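Local coordinates for protein Cdhr2 (Mus musculus, PDB 5CYX) that probably mediates calcium-dependent heterophilic adhesion between adjacent microvilli, and so controls their packing at the apical membrane of epithelial cells, at residues T108-S113 with Q204-S209; E145-S150 with A179-E184; P220-E225 with L242-V247. All coordinates share one frame; numbering follows the deposited sequence. Where two conformers were deposited one is given.

Contact 1 (T108-S113 with Q204-S209); sequences TEFSTS and QPVFVS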
ATOM      1  N   THR A 108      -6.092  21.936 -10.071  1.00 63.87           N
ATOM      2  CA  THR A 108      -5.038  21.375 -10.927  1.00 63.98           C
ATOM      3  C   THR A 108      -3.627  21.364 -10.300  1.00 63.05           C
ATOM      4  O   THR A 108      -2.712  20.724 -10.848  1.00 61.59           O
ATOM      5  CB  THR A 108      -4.917  22.152 -12.260  1.00 65.55           C
ATOM      6  OG1 THR A 108      -4.505  23.501 -12.005  1.00 66.03           O
ATOM      7  CG2 THR A 108      -6.234  22.141 -12.991  1.00 66.89           C
ATOM      8  N   GLU A 109      -3.422  22.127  -9.217  1.00 62.74           N
ATOM      9  CA  GLU A 109      -2.162  22.070  -8.483  1.00 63.16           C
ATOM     10  C   GLU A 109      -2.349  22.015  -6.975  1.00 60.86           C
ATOM     11  O   GLU A 109      -3.201  22.709  -6.401  1.00 62.91           O
ATOM     12  CB  GLU A 109      -1.163  23.185  -8.825  1.00 67.00           C
ATOM     13  CG  GLU A 109      -1.223  23.788 -10.219  1.00 71.11           C
ATOM     14  CD  GLU A 109      -1.990  25.091 -10.204  1.00 75.88           C
ATOM     15  OE1 GLU A 109      -1.420  26.106 -10.651  1.00 83.61           O
ATOM     16  OE2 GLU A 109      -3.150  25.122  -9.698  1.00 80.52           O
ATOM     17  N   PHE A 110      -1.458  21.247  -6.354  1.00 56.30           N
ATOM     18  CA  PHE A 110      -1.456  20.985  -4.931  1.00 54.95           C
ATOM     19  C   PHE A 110      -0.037  21.144  -4.484  1.00 53.60           C
ATOM     20  O   PHE A 110       0.882  20.948  -5.287  1.00 51.93           O
ATOM     21  CB  PHE A 110      -1.874  19.523  -4.678  1.00 53.96           C
ATOM     22  CG  PHE A 110      -3.222  19.207  -5.209  1.00 54.30           C
ATOM     23  CD1 PHE A 110      -4.383  19.591  -4.486  1.00 55.79           C
ATOM     24  CD2 PHE A 110      -3.367  18.643  -6.460  1.00 53.05           C
ATOM     25  CE1 PHE A 110      -5.648  19.307  -4.998  1.00 55.80           C
ATOM     26  CE2 PHE A 110      -4.624  18.356  -6.970  1.00 53.39           C
ATOM     27  CZ  PHE A 110      -5.766  18.678  -6.247  1.00 54.53           C
ATOM     28  N   SER A 111       0.151  21.421  -3.204  1.00 52.90           N
ATOM     29  CA  SER A 111       1.471  21.443  -2.606  1.00 53.61           C
ATOM     30  C   SER A 111       1.437  20.894  -1.170  1.00 53.28           C
ATOM     31  O   SER A 111       0.416  20.977  -0.487  1.00 54.11           O
ATOM     32  CB  SER A 111       2.063  22.833  -2.628  1.00 56.19           C
ATOM     33  OG  SER A 111       1.238  23.691  -1.870  1.00 59.43           O
ATOM     34  N   THR A 112       2.550  20.334  -0.713  1.00 50.85           N
ATOM     35  CA  THR A 112       2.642  19.878   0.646  1.00 50.46           C
ATOM     36  C   THR A 112       4.116  19.817   1.058  1.00 50.46           C
ATOM     37  O   THR A 112       5.027  19.842   0.196  1.00 49.99           O
ATOM     38  CB  THR A 112       1.970  18.456   0.758  1.00 49.54           C
ATOM     39  OG1 THR A 112       1.843  18.087   2.114  1.00 49.19           O
ATOM     40  CG2 THR A 112       2.808  17.404   0.070  1.00 48.48           C
ATOM     41  N   SER A 113       4.349  19.721   2.361  1.00 50.57           N
ATOM     42  CA  SER A 113       5.686  19.530   2.898  1.00 51.62           C
ATOM     43  C   SER A 113       5.787  18.202   3.647  1.00 51.47           C
ATOM     44  O   SER A 113       4.864  17.840   4.385  1.00 51.81           O
ATOM     45  CB  SER A 113       6.044  20.637   3.872  1.00 52.61           C
ATOM     46  OG  SER A 113       6.015  21.840   3.186  1.00 54.63           O
ATOM     47  N   GLN A 204      -7.655  15.982 -17.087  1.00 55.50           N
ATOM     48  CA  GLN A 204      -6.562  16.894 -17.395  1.00 57.24           C
ATOM     49  C   GLN A 204      -5.399  16.572 -16.413  1.00 55.86           C
ATOM     50  O   GLN A 204      -5.650  16.110 -15.317  1.00 53.63           O
ATOM     51  CB  GLN A 204      -7.007  18.390 -17.295  1.00 58.47           C
ATOM     52  CG  GLN A 204      -7.361  18.894 -15.887  1.00 58.74           C
ATOM     53  CD  GLN A 204      -7.741  20.406 -15.849  1.00 61.04           C
ATOM     54  OE1 GLN A 204      -7.114  21.234 -16.501  1.00 62.50           O
ATOM     55  NE2 GLN A 204      -8.745  20.749 -15.042  1.00 61.26           N
ATOM     56  N   PRO A 205      -4.142  16.875 -16.802  1.00 57.03           N
ATOM     57  CA  PRO A 205      -3.005  16.716 -15.892  1.00 56.12           C
ATOM     58  C   PRO A 205      -3.199  17.519 -14.623  1.00 55.59           C
ATOM     59  O   PRO A 205      -3.776  18.615 -14.664  1.00 55.61           O
ATOM     60  CB  PRO A 205      -1.818  17.346 -16.670  1.00 57.56           C
ATOM     61  CG  PRO A 205      -2.297  17.528 -18.052  1.00 58.35           C
ATOM     62  CD  PRO A 205      -3.771  17.718 -17.963  1.00 58.27           C
ATOM     63  N   VAL A 206      -2.665  16.990 -13.526  1.00 53.14           N
ATOM     64  CA  VAL A 206      -2.680  17.673 -12.256  1.00 52.53           C
ATOM     65  C   VAL A 206      -1.289  17.556 -11.669  1.00 51.08           C
ATOM     66  O   VAL A 206      -0.585  16.586 -11.941  1.00 50.82           O
ATOM     67  CB  VAL A 206      -3.802  16.995 -11.428  1.00 53.38           C
ATOM     68  CG1 VAL A 206      -3.293  16.178 -10.236  1.00 52.05           C
ATOM     69  CG2 VAL A 206      -4.913  17.966 -11.132  1.00 53.66           C
ATOM     70  N   PHE A 207      -0.884  18.524 -10.872  1.00 50.85           N
ATOM     71  CA  PHE A 207       0.458  18.580 -10.312  1.00 51.26           C
ATOM     72  C   PHE A 207       0.520  18.676  -8.781  1.00 51.44           C
ATOM     73  O   PHE A 207      -0.287  19.378  -8.130  1.00 51.49           O
ATOM     74  CB  PHE A 207       1.199  19.760 -10.939  1.00 53.63           C
ATOM     75  CG  PHE A 207       1.310  19.664 -12.427  1.00 54.91           C
ATOM     76  CD1 PHE A 207       0.301  20.150 -13.242  1.00 56.77           C
ATOM     77  CD2 PHE A 207       2.417  19.052 -13.016  1.00 56.37           C
ATOM     78  CE1 PHE A 207       0.415  20.090 -14.632  1.00 58.32           C
ATOM     79  CE2 PHE A 207       2.547  18.973 -14.403  1.00 57.60           C
ATOM     80  CZ  PHE A 207       1.540  19.482 -15.215  1.00 58.57           C
ATOM     81  N   VAL A 208       1.447  17.906  -8.217  1.00 50.50           N
ATOM     82  CA  VAL A 208       1.728  17.925  -6.789  1.00 49.49           C
ATOM     83  C   VAL A 208       3.168  18.299  -6.529  1.00 49.21           C
ATOM     84  O   VAL A 208       4.106  17.540  -6.899  1.00 48.72           O
ATOM     85  CB  VAL A 208       1.423  16.566  -6.120  1.00 47.39           C
ATOM     86  CG1 VAL A 208       1.542  16.687  -4.596  1.00 47.09           C
ATOM     87  CG2 VAL A 208       0.029  16.132  -6.503  1.00 47.27           C
ATOM     88  N   SER A 209       3.318  19.455  -5.907  1.00 48.92           N
ATOM     89  CA  SER A 209       4.593  19.991  -5.482  1.00 49.66           C
ATOM     90  C   SER A 209       4.911  19.565  -4.065  1.00 49.33           C
ATOM     91  O   SER A 209       4.161  19.892  -3.135  1.00 48.32           O
ATOM     92  CB  SER A 209       4.546  21.513  -5.536  1.00 51.16           C
ATOM     93  OG  SER A 209       4.261  21.896  -6.868  1.00 52.31           O
TER

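Contact 2 (E145-S150 with A179-E184); sequences EKVIPS and AFYQLE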
ATOM      1  N   GLU A 145       2.342  10.244 -13.802  1.00 52.22           N
ATOM      2  CA  GLU A 145       2.852  10.399 -15.170  1.00 56.22           C
ATOM      3  C   GLU A 145       4.331  10.755 -15.214  1.00 56.73           C
ATOM      4  O   GLU A 145       5.082  10.156 -15.976  1.00 56.47           O
ATOM      5  CB  GLU A 145       2.041  11.439 -15.958  1.00 57.70           C
ATOM      6  CG  GLU A 145       0.634  10.981 -16.329  1.00 59.27           C
ATOM      7  CD  GLU A 145       0.629   9.833 -17.334  1.00 62.04           C
ATOM      8  OE1 GLU A 145       0.921  10.080 -18.542  1.00 65.69           O
ATOM      9  OE2 GLU A 145       0.375   8.664 -16.911  1.00 61.93           O
ATOM     10  N   LYS A 146       4.731  11.734 -14.418  1.00 56.78           N
ATOM     11  CA  LYS A 146       6.108  12.205 -14.404  1.00 59.26           C
ATOM     12  C   LYS A 146       6.523  12.652 -13.019  1.00 56.95           C
ATOM     13  O   LYS A 146       5.684  13.120 -12.232  1.00 55.69           O
ATOM     14  CB  LYS A 146       6.273  13.387 -15.400  1.00 64.32           C
ATOM     15  CG  LYS A 146       7.731  13.666 -15.747  1.00 69.63           C
ATOM     16  CD  LYS A 146       7.953  14.432 -17.060  1.00 74.79           C
ATOM     17  CE  LYS A 146       7.422  13.684 -18.295  1.00 77.96           C
ATOM     18  NZ  LYS A 146       7.975  12.306 -18.492  1.00 79.97           N
ATOM     19  N   VAL A 147       7.802  12.506 -12.719  1.00 55.53           N
ATOM     20  CA  VAL A 147       8.421  13.071 -11.530  1.00 55.50           C
ATOM     21  C   VAL A 147       9.572  13.998 -11.985  1.00 57.90           C
ATOM     22  O   VAL A 147      10.336  13.638 -12.848  1.00 58.15           O
ATOM     23  CB  VAL A 147       8.878  11.948 -10.594  1.00 54.65           C
ATOM     24  CG1 VAL A 147       9.507  12.453  -9.307  1.00 53.98           C
ATOM     25  CG2 VAL A 147       7.697  11.075 -10.245  1.00 54.22           C
ATOM     26  N   ILE A 148       9.630  15.210 -11.444  1.00 58.74           N
ATOM     27  CA  ILE A 148      10.694  16.181 -11.731  1.00 61.02           C
ATOM     28  C   ILE A 148      11.341  16.551 -10.397  1.00 60.69           C
ATOM     29  O   ILE A 148      10.616  16.861  -9.467  1.00 59.23           O
ATOM     30  CB  ILE A 148      10.113  17.457 -12.374  1.00 62.64           C
ATOM     31  CG1 ILE A 148       9.534  17.113 -13.754  1.00 63.55           C
ATOM     32  CG2 ILE A 148      11.187  18.563 -12.513  1.00 63.92           C
ATOM     33  CD1 ILE A 148       8.947  18.304 -14.502  1.00 64.49           C
ATOM     34  N   PRO A 149      12.666  16.511 -10.254  1.00 62.84           N
ATOM     35  CA  PRO A 149      13.624  16.009 -11.254  1.00 65.54           C
ATOM     36  C   PRO A 149      13.479  14.511 -11.553  1.00 66.83           C
ATOM     37  O   PRO A 149      13.134  13.746 -10.630  1.00 65.50           O
ATOM     38  CB  PRO A 149      14.984  16.262 -10.579  1.00 65.37           C
ATOM     39  CG  PRO A 149      14.672  16.180  -9.120  1.00 64.02           C
ATOM     40  CD  PRO A 149      13.319  16.810  -8.969  1.00 62.79           C
ATOM     41  N   SER A 150      13.738  14.135 -12.819  1.00 68.75           N
ATOM     42  CA  SER A 150      13.704  12.734 -13.310  1.00 70.94           C
ATOM     43  C   SER A 150      15.057  12.034 -13.218  1.00 71.95           C
ATOM     44  O   SER A 150      15.957  12.329 -14.003  1.00 72.72           O
ATOM     45  CB  SER A 150      13.293  12.642 -14.791  1.00 71.61           C
ATOM     46  OG  SER A 150      12.080  13.287 -15.055  1.00 70.64           O
ATOM     47  N   ALA A 179      15.660  18.573  -2.446  1.00 50.97           N
ATOM     48  CA  ALA A 179      14.800  19.326  -1.549  1.00 51.25           C
ATOM     49  C   ALA A 179      13.355  19.443  -2.066  1.00 51.09           C
ATOM     50  O   ALA A 179      12.469  19.871  -1.330  1.00 49.92           O
ATOM     51  CB  ALA A 179      15.393  20.718  -1.358  1.00 52.74           C
ATOM     52  N   PHE A 180      13.129  19.098  -3.333  1.00 51.96           N
ATOM     53  CA  PHE A 180      11.839  19.332  -3.982  0.50 52.01           C
ATOM     54  C   PHE A 180      11.546  18.286  -5.055  1.00 51.24           C
ATOM     55  O   PHE A 180      12.457  17.768  -5.715  1.00 52.50           O
ATOM     56  CB  PHE A 180      11.798  20.758  -4.589  0.50 53.51           C
ATOM     57  CG  PHE A 180      10.461  21.153  -5.193  0.50 54.03           C
ATOM     58  CD1 PHE A 180       9.444  21.683  -4.407  0.50 54.39           C
ATOM     59  CD2 PHE A 180      10.240  21.042  -6.566  0.50 54.57           C
ATOM     60  CE1 PHE A 180       8.233  22.066  -4.971  0.50 54.59           C
ATOM     61  CE2 PHE A 180       9.031  21.418  -7.131  0.50 54.68           C
ATOM     62  CZ  PHE A 180       8.027  21.924  -6.335  0.50 54.65           C
ATOM     63  N   TYR A 181      10.268  17.982  -5.211  1.00 49.68           N
ATOM     64  CA  TYR A 181       9.766  17.172  -6.296  1.00 49.44           C
ATOM     65  C   TYR A 181       8.447  17.763  -6.770  1.00 49.43           C
ATOM     66  O   TYR A 181       7.696  18.327  -5.993  1.00 49.66           O
ATOM     67  CB  TYR A 181       9.560  15.705  -5.915  1.00 47.51           C
ATOM     68  CG  TYR A 181      10.792  14.999  -5.369  1.00 46.87           C
ATOM     69  CD1 TYR A 181      11.078  15.036  -4.017  1.00 45.75           C
ATOM     70  CD2 TYR A 181      11.662  14.281  -6.214  1.00 46.68           C
ATOM     71  CE1 TYR A 181      12.205  14.467  -3.521  1.00 45.51           C
ATOM     72  CE2 TYR A 181      12.795  13.680  -5.728  1.00 46.05           C
ATOM     73  CZ  TYR A 181      13.063  13.760  -4.393  1.00 45.95           C
ATOM     74  OH  TYR A 181      14.170  13.181  -3.864  1.00 45.73           O
ATOM     75  N   GLN A 182       8.194  17.607  -8.053  1.00 49.83           N
ATOM     76  CA  GLN A 182       6.941  17.891  -8.648  1.00 50.40           C
ATOM     77  C   GLN A 182       6.487  16.646  -9.388  1.00 50.13           C
ATOM     78  O   GLN A 182       7.153  16.174 -10.310  1.00 50.83           O
ATOM     79  CB  GLN A 182       7.055  19.048  -9.644  1.00 52.06           C
ATOM     80  CG  GLN A 182       5.699  19.424 -10.222  1.00 52.83           C
ATOM     81  CD  GLN A 182       5.837  20.402 -11.372  1.00 54.88           C
ATOM     82  OE1 GLN A 182       6.223  21.526 -11.150  1.00 57.28           O
ATOM     83  NE2 GLN A 182       5.526  19.976 -12.584  1.00 54.35           N
ATOM     84  N   LEU A 183       5.318  16.171  -9.016  1.00 49.84           N
ATOM     85  CA  LEU A 183       4.720  14.999  -9.601  1.00 50.51           C
ATOM     86  C   LEU A 183       3.610  15.481 -10.499  1.00 50.47           C
ATOM     87  O   LEU A 183       2.812  16.342 -10.081  1.00 52.00           O
ATOM     88  CB  LEU A 183       4.110  14.119  -8.519  1.00 50.01           C
ATOM     89  CG  LEU A 183       4.964  13.268  -7.608  1.00 50.01           C
ATOM     90  CD1 LEU A 183       5.916  14.064  -6.760  1.00 50.68           C
ATOM     91  CD2 LEU A 183       4.020  12.482  -6.712  1.00 49.58           C
ATOM     92  N   GLU A 184       3.543  14.925 -11.703  1.00 49.19           N
ATOM     93  CA  GLU A 184       2.401  15.084 -12.573  1.00 49.29           C
ATOM     94  C   GLU A 184       1.536  13.814 -12.506  1.00 47.97           C
ATOM     95  O   GLU A 184       2.061  12.735 -12.710  1.00 46.00           O
ATOM     96  CB  GLU A 184       2.872  15.316 -14.000  1.00 50.95           C
ATOM     97  CG  GLU A 184       1.761  15.254 -15.013  1.00 52.24           C
ATOM     98  CD  GLU A 184       2.225  15.562 -16.415  1.00 55.11           C
ATOM     99  OE1 GLU A 184       3.408  15.909 -16.633  1.00 57.51           O
ATOM    100  OE2 GLU A 184       1.361  15.521 -17.296  1.00 57.25           O
TER

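Contact 3 (P220-E225 with L242-V247); sequences PRFIRE and LTVEAV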
ATOM      1  N   PRO A 220      28.549  17.535  11.390  1.00 64.86           N
ATOM      2  CA  PRO A 220      29.346  18.633  10.827  1.00 64.99           C
ATOM      3  C   PRO A 220      30.656  18.187  10.191  1.00 68.32           C
ATOM      4  O   PRO A 220      31.208  17.176  10.601  1.00 69.25           O
ATOM      5  CB  PRO A 220      29.659  19.485  12.046  1.00 63.59           C
ATOM      6  CG  PRO A 220      29.691  18.502  13.155  1.00 63.69           C
ATOM      7  CD  PRO A 220      28.578  17.542  12.862  1.00 63.87           C
ATOM      8  N   ARG A 221      31.155  18.955   9.222  1.00 70.92           N
ATOM      9  CA  ARG A 221      32.429  18.659   8.532  1.00 74.47           C
ATOM     10  C   ARG A 221      33.382  19.843   8.514  1.00 73.67           C
ATOM     11  O   ARG A 221      33.013  20.952   8.123  1.00 71.88           O
ATOM     12  CB  ARG A 221      32.166  18.280   7.087  1.00 77.77           C
ATOM     13  CG  ARG A 221      31.638  16.882   6.922  1.00 81.87           C
ATOM     14  CD  ARG A 221      31.135  16.686   5.502  1.00 86.29           C
ATOM     15  NE  ARG A 221      31.430  15.339   5.007  1.00 92.14           N
ATOM     16  CZ  ARG A 221      32.636  14.886   4.633  1.00 93.76           C
ATOM     17  NH1 ARG A 221      32.752  13.629   4.216  1.00 96.99           N
ATOM     18  NH2 ARG A 221      33.727  15.656   4.686  1.00 93.42           N
ATOM     19  N   PHE A 222      34.625  19.591   8.883  1.00 73.85           N
ATOM     20  CA  PHE A 222      35.656  20.611   8.786  1.00 74.73           C
ATOM     21  C   PHE A 222      35.869  21.049   7.339  1.00 77.94           C
ATOM     22  O   PHE A 222      35.704  20.271   6.415  1.00 78.01           O
ATOM     23  CB  PHE A 222      36.960  20.108   9.391  1.00 74.47           C
ATOM     24  CG  PHE A 222      36.923  20.047  10.881  1.00 73.11           C
ATOM     25  CD1 PHE A 222      37.220  21.176  11.639  1.00 70.79           C
ATOM     26  CD2 PHE A 222      36.560  18.873  11.533  1.00 73.68           C
ATOM     27  CE1 PHE A 222      37.173  21.126  13.013  1.00 68.81           C
ATOM     28  CE2 PHE A 222      36.490  18.830  12.920  1.00 71.62           C
ATOM     29  CZ  PHE A 222      36.806  19.952  13.655  1.00 69.26           C
ATOM     30  N   ILE A 223      36.216  22.314   7.166  1.00 80.31           N
ATOM     31  CA  ILE A 223      36.430  22.909   5.850  1.00 82.90           C
ATOM     32  C   ILE A 223      37.675  22.342   5.150  1.00 87.07           C
ATOM     33  O   ILE A 223      37.665  22.170   3.941  1.00 86.81           O
ATOM     34  CB  ILE A 223      36.512  24.466   5.994  1.00 82.63           C
ATOM     35  CG1 ILE A 223      35.152  25.025   6.429  1.00 79.78           C
ATOM     36  CG2 ILE A 223      36.972  25.147   4.711  1.00 85.36           C
ATOM     37  CD1 ILE A 223      33.968  24.522   5.624  1.00 79.08           C
ATOM     38  N   ARG A 224      38.725  22.048   5.913  1.00 90.62           N
ATOM     39  CA  ARG A 224      40.004  21.605   5.352  1.00 95.51           C
ATOM     40  C   ARG A 224      40.393  20.261   5.919  1.00 94.31           C
ATOM     41  O   ARG A 224      40.071  19.944   7.058  1.00 92.09           O
ATOM     42  CB  ARG A 224      41.098  22.616   5.679  1.00 99.42           C
ATOM     43  CG  ARG A 224      40.752  24.026   5.245  1.00103.80           C
ATOM     44  CD  ARG A 224      41.965  24.931   5.299  1.00111.19           C
ATOM     45  NE  ARG A 224      41.669  26.243   4.726  1.00116.86           N
ATOM     46  CZ  ARG A 224      42.571  27.200   4.493  1.00122.18           C
ATOM     47  NH1 ARG A 224      43.862  27.020   4.782  1.00123.10           N
ATOM     48  NH2 ARG A 224      42.172  28.355   3.961  1.00124.96           N
ATOM     49  N   GLU A 225      41.096  19.475   5.112  1.00 96.52           N
ATOM     50  CA  GLU A 225      41.634  18.197   5.563  1.00 95.87           C
ATOM     51  C   GLU A 225      42.900  18.398   6.397  1.00 93.50           C
ATOM     52  O   GLU A 225      43.248  17.569   7.264  1.00 89.93           O
ATOM     53  CB  GLU A 225      41.928  17.325   4.363  1.00102.02           C
ATOM     54  CG  GLU A 225      42.461  15.947   4.730  1.00106.37           C
ATOM     55  CD  GLU A 225      42.773  15.098   3.517  1.00110.46           C
ATOM     56  OE1 GLU A 225      43.766  14.348   3.563  1.00114.94           O
ATOM     57  OE2 GLU A 225      42.026  15.180   2.519  1.00112.08           O
ATOM     58  N   LEU A 242      45.429  30.085  15.229  1.00 75.12           N
ATOM     59  CA  LEU A 242      44.687  29.943  13.967  1.00 76.00           C
ATOM     60  C   LEU A 242      43.211  29.688  14.210  1.00 75.95           C
ATOM     61  O   LEU A 242      42.800  29.308  15.319  1.00 73.11           O
ATOM     62  CB  LEU A 242      45.235  28.809  13.100  1.00 78.14           C
ATOM     63  CG  LEU A 242      44.856  27.367  13.464  1.00 77.66           C
ATOM     64  CD1 LEU A 242      45.174  26.455  12.301  1.00 77.48           C
ATOM     65  CD2 LEU A 242      45.545  26.922  14.750  1.00 76.17           C
ATOM     66  N   THR A 243      42.442  29.861  13.142  1.00 75.79           N
ATOM     67  CA  THR A 243      41.025  29.584  13.125  1.00 74.56           C
ATOM     68  C   THR A 243      40.753  28.314  12.337  1.00 75.14           C
ATOM     69  O   THR A 243      41.202  28.185  11.193  1.00 76.97           O
ATOM     70  CB  THR A 243      40.288  30.732  12.450  1.00 75.27           C
ATOM     71  OG1 THR A 243      40.780  31.945  13.009  1.00 76.00           O
ATOM     72  CG2 THR A 243      38.750  30.625  12.667  1.00 74.50           C
ATOM     73  N   VAL A 244      40.020  27.384  12.949  1.00 72.58           N
ATOM     74  CA  VAL A 244      39.442  26.256  12.221  1.00 72.30           C
ATOM     75  C   VAL A 244      37.957  26.493  12.084  1.00 70.38           C
ATOM     76  O   VAL A 244      37.374  27.264  12.842  1.00 72.43           O
ATOM     77  CB  VAL A 244      39.701  24.886  12.887  1.00 71.86           C
ATOM     78  CG1 VAL A 244      41.184  24.563  12.853  1.00 74.26           C
ATOM     79  CG2 VAL A 244      39.202  24.830  14.320  1.00 69.61           C
ATOM     80  N   GLU A 245      37.363  25.820  11.109  1.00 69.04           N
ATOM     81  CA  GLU A 245      35.946  25.891  10.854  1.00 67.99           C
ATOM     82  C   GLU A 245      35.392  24.522  10.451  1.00 66.45           C
ATOM     83  O   GLU A 245      35.981  23.802   9.650  1.00 68.74           O
ATOM     84  CB  GLU A 245      35.661  26.929   9.780  1.00 69.93           C
ATOM     85  CG  GLU A 245      34.183  27.294   9.679  1.00 70.98           C
ATOM     86  CD  GLU A 245      33.890  28.336   8.615  1.00 74.23           C
ATOM     87  OE1 GLU A 245      32.711  28.691   8.448  1.00 77.66           O
ATOM     88  OE2 GLU A 245      34.825  28.804   7.935  1.00 77.97           O
ATOM     89  N   ALA A 246      34.285  24.154  11.078  1.00 63.86           N
ATOM     90  CA  ALA A 246      33.454  23.041  10.678  1.00 62.56           C
ATOM     91  C   ALA A 246      32.067  23.552  10.498  1.00 62.47           C
ATOM     92  O   ALA A 246      31.650  24.459  11.208  1.00 62.36           O
ATOM     93  CB  ALA A 246      33.481  21.972  11.732  1.00 62.60           C
ATOM     94  N   VAL A 247      31.337  22.998   9.542  1.00 63.24           N
ATOM     95  CA  VAL A 247      29.973  23.460   9.273  1.00 62.23           C
ATOM     96  C   VAL A 247      29.014  22.289   9.210  1.00 61.04           C
ATOM     97  O   VAL A 247      29.390  21.164   8.855  1.00 60.48           O
ATOM     98  CB  VAL A 247      29.872  24.289   7.966  1.00 64.49           C
ATOM     99  CG1 VAL A 247      30.798  25.508   8.030  1.00 66.17           C
ATOM    100  CG2 VAL A 247      30.219  23.457   6.750  1.00 65.61           C
TER

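Contact 1 (T108-S113 with Q204-S209)
F110 turns the edge of its ring to F207 O and V206 CG1, with V208 CG2 placed obliquely. Its CB lies 3.8 Å from F207 O, the same oxygen that accepts the backbone bond from F110 N. CG, anti to the carbonyl carbon (chi1 -59°), stays 4.1 Å from that oxygen. F110 CD2 comes closer, 3.6 Å from F207 O, which sits near the ring plane at its edge. One atom further, CE2 reaches V206 CG1 at 4.1 Å, with V206 CG2 only slightly more distant, and beyond the pair the ring packs on V127. The two strands run parallel, 17° apart, as the A' and G strands of a cadherin repeat do: in the Greek-key sandwich of the second repeat, strand 109-115 is an outermost strand of its sheet in this chain, beside strand 206-213. Four backbone bonds join them, F207 N to T108 O, F110 N to F207 O, S209 N to F110 O and T112 N to S209 O. On the face opposite the F110 ring, S111 CB and S209 CB approach to 4.0 Å. At the start of the pair V206 CG2 presses against T108 CA at 3.4 Å, while the T108 and Q204 side chains cross at about a right angle, T108 CG2 3.5 Å from Q204 NE2.

Contact 2 (E145-S150 with A179-E184)
E184 is opposed by two residues, E145 and K146, in the manner of a classic bulge within an otherwise regular antiparallel pair. E184 O takes E145 N at 2.7 Å and, more weakly, K146 N at 3.3 Å, while E184 N returns a bond to K146 O. Beyond the bulge, I148 and Q182 exchange two backbone bonds. The E184 side chain, with CG anti to the backbone N (chi1 170°), extends past both bulge residues: its CG meets E145 CB at 3.9 Å and its OE1 lies 4.0 Å from K146 CB. The K146 chain bends away, leaving its NZ 6.1 Å from E184 OE1, so any attraction between the charges acts without contact. On the other face V147 CG1 touches Y181 CD2 at 4.2 Å. P149, which follows a cis peptide bond, brings its CD to 4.1 Å from the same Y181 atom and crosses that side chain at about a right angle. In the second shell, S150 OG bonds to V147 O, and F158 meets the Y181 ring edge-to-face. This is the C-F pairing in the A'-G-F-C sheet of the second cadherin repeat: strand 140-148 is outermost in this chain, and strand 180-189 is hydrogen-bonded on its far side to strand 206-213.

Contact 3 (P220-E225 with L242-V247)
R221 and V247 form an antiparallel hydrogen-bonded pair and F222 faces A246 as a non-hydrogen-bonded one, CA atoms 3.8 Å apart, while the end-to-end directions of 220-223 and 244-247 are 130° apart. The R221 pair is closed by R221 N to V247 O and V247 N to R221 O. A third bond, I223 N to E245 O, carries the pairing past the end of strand 220-222. The side chain of F222 turns to the buried face of the sheet. A246 CB sits over one face of its ring, displaced toward the rim and 4.0 Å from the centroid, in a CH-pi contact, and V244 CG2 lies at the ring edge, 4.4 Å from CE1. An alanine here would probably leave A246 CB and V244 CG2 without their aromatic neighbour and open a gap toward V300 and A302, which the ring also touches. Past the strand end, I223 CG1 lies anti to the carbonyl carbon (chi1 -67°), where it packs 3.9 Å from E245 CB; the extended E245 chain crosses it obliquely. I223 CD1 rests on both methyls of V247, each 4.1 Å away. P220 CB comes 3.6 Å from V247 O, and the P220 side chain lies about 5 Å from a bound calcium ion, in the linker region where L218, D248, D250 and E304 hold one such ion. Y227 OH bonds to E245 N and Y259 OH to A246 N. This is the A-B pairing of the third repeat, made before the chain crosses to strand 228-231 in the other sheet. Within this chain strand 220-222 is outermost, beside strand 240-248, which pairs in turn with strand 277-280; F222 and A246 face A302 on strand 295-304 of the partner sheet.

In the fold
Contacts 1 and 2 belong to one sheet of the second cadherin repeat, their centres 10 Å apart. They meet where strands 206-213 and 180-189 lie side by side: V208 N probably bonds to L183 O, and the F207 ring packs on Q182 and E184. Both segments of contact 2 fall between those of contact 1 in the sequence. Contact 3 comes later, in the third repeat, its centre 41 Å from that of contact 1 and 35 Å from that of contact 2; it stays clear of both, the nearest atoms of contacts 2 and 3 about 17 Å apart. Strand 206-213 leads directly into strand 220-222 across the calcium-binding linker, so the two repeats follow one another as the elongated, calcium-bridged rod of an adhesive cadherin ectodomain.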